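Local coordinates for protein 2-dehydropantoate 2-reductase (PDB 3WFI) that probably reduces 2-keto acids to D-2-hydroxy acids with NADH, as a D-mandelate dehydrogenase of the ketopantoate reductase family, at residues Ile122-Thr127 and Gln150-Gly155. Sequence-based numbering, arbitrary orientation.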
# COMPACT_ATOMS: atom_id res chain seq x y z
N ILE B 122 14.54 5.08 31.49
CA ILE B 122 13.19 4.91 30.93
C ILE B 122 12.63 3.54 31.31
O ILE B 122 13.32 2.51 31.21
CB ILE B 122 13.15 5.09 29.40
CG1 ILE B 122 13.71 6.46 29.02
CG2 ILE B 122 11.71 4.98 28.89
CD1 ILE B 122 13.83 6.70 27.52
N TYR B 123 11.36 3.55 31.73
CA TYR B 123 10.66 2.34 32.13
C TYR B 123 9.32 2.30 31.39
O TYR B 123 8.72 3.34 31.13
CB TYR B 123 10.47 2.29 33.65
CG TYR B 123 11.77 2.36 34.43
CD1 TYR B 123 12.41 1.21 34.85
CD2 TYR B 123 12.37 3.59 34.69
CE1 TYR B 123 13.60 1.27 35.54
CE2 TYR B 123 13.57 3.67 35.37
CZ TYR B 123 14.18 2.50 35.80
OH TYR B 123 15.37 2.56 36.46
N ILE B 124 8.89 1.10 31.03
CA ILE B 124 7.64 0.92 30.29
C ILE B 124 6.73 0.03 31.11
O ILE B 124 7.20 -0.90 31.76
CB ILE B 124 7.89 0.28 28.92
CG1 ILE B 124 8.81 -0.94 29.02
CG2 ILE B 124 8.51 1.31 27.98
CD1 ILE B 124 8.80 -1.82 27.78
N GLY B 125 5.44 0.32 31.08
CA GLY B 125 4.50 -0.48 31.84
C GLY B 125 3.06 -0.50 31.34
O GLY B 125 2.69 0.22 30.41
N ASN B 126 2.28 -1.37 31.96
CA ASN B 126 0.85 -1.49 31.70
C ASN B 126 0.15 -1.28 33.00
O ASN B 126 0.64 -1.72 34.04
CB ASN B 126 0.50 -2.89 31.15
CG ASN B 126 1.09 -3.15 29.78
OD1 ASN B 126 1.38 -4.29 29.43
ND2 ASN B 126 1.27 -2.10 29.00
N THR B 127 -1.01 -0.62 32.97
CA THR B 127 -1.83 -0.49 34.16
C THR B 127 -3.19 -1.17 33.92
O THR B 127 -3.77 -1.03 32.85
CB THR B 127 -2.03 0.97 34.60
OG1 THR B 127 -3.01 1.01 35.66
CG2 THR B 127 -2.51 1.85 33.45
N GLN B 150 8.72 -2.54 33.32
CA GLN B 150 10.01 -3.06 32.93
C GLN B 150 11.00 -1.94 32.61
O GLN B 150 10.62 -0.91 32.04
CB GLN B 150 9.86 -3.94 31.69
CG GLN B 150 11.13 -4.69 31.32
CD GLN B 150 10.93 -5.72 30.23
OE1 GLN B 150 9.86 -5.78 29.61
NE2 GLN B 150 11.94 -6.56 30.02
N ASN B 151 12.26 -2.16 32.96
CA ASN B 151 13.34 -1.28 32.54
C ASN B 151 13.62 -1.43 31.04
O ASN B 151 13.63 -2.53 30.51
CB ASN B 151 14.62 -1.56 33.34
CG ASN B 151 15.13 -2.98 33.17
OD1 ASN B 151 14.48 -3.93 33.57
ND2 ASN B 151 16.30 -3.13 32.56
N LEU B 152 13.86 -0.32 30.37
CA LEU B 152 14.47 -0.35 29.03
C LEU B 152 15.99 -0.37 29.01
O LEU B 152 16.57 -0.85 28.04
CB LEU B 152 14.00 0.82 28.21
CG LEU B 152 12.52 0.74 27.88
CD1 LEU B 152 12.14 1.94 27.06
CD2 LEU B 152 12.21 -0.54 27.13
N GLY B 153 16.65 0.14 30.03
CA GLY B 153 18.11 0.17 30.00
C GLY B 153 18.74 -1.06 30.61
O GLY B 153 18.27 -1.57 31.63
N ASP B 154 19.83 -1.52 30.00
CA ASP B 154 20.55 -2.72 30.44
C ASP B 154 20.95 -2.56 31.89
O ASP B 154 21.39 -1.48 32.28
CB ASP B 154 21.83 -2.91 29.62
CG ASP B 154 21.58 -3.26 28.16
OD1 ASP B 154 20.52 -3.82 27.80
OD2 ASP B 154 22.49 -3.01 27.36
N GLY B 155 20.77 -3.61 32.68
CA GLY B 155 21.22 -3.62 34.06
C GLY B 155 20.39 -2.81 35.04
O GLY B 155 20.80 -2.63 36.19
O HOH W 1 15.69 1.62 32.44
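With CG1 of Ile124 between its backbone N and carbonyl carbon (chi1 48°) and CG of Leu152 anti to its carbonyl carbon (chi1 -67°), the two side chains cross at about a right angle. Ile124 CD1 lies 3.7 Å from Leu152 CD2. The other Leu152 methyl, CD1, sits between Ile122 CG2 (3.6 Å) and Ile124 CG2 (3.8 Å). On the sheet face that carries Tyr123 and Asn151, opposite that of Ile124 and Gln150, the Tyr123 ring crosses the Asn151 side chain obliquely, Tyr123 CD1 coming 3.5 Å from Asn151 CA; its hydroxyl bonds Glu99. Ile124 and Gln150 form an antiparallel hydrogen-bonded pair, with Gln150 N 2.7 Å from Ile124 O and Ile124 N returning a bond to Gln150 O. Past the strand end, Leu152 N still reaches Ile122 O, 3.0 Å away, and a water donates to the same oxygen while accepting from Gly153 N. Asn151 ND2 gives a 2.7 Å bond to Gly153 O, which lies in the Asn151 amide plane, whereas ND2 stands above the Gly153 carbonyl plane. This antiparallel pairing adds strand 147-151 to the parallel run of the Rossmann-type sheet. Two donors on Ile122 O and the Asn151-Gly153 bond thus tie the chain down where regular pairing ends.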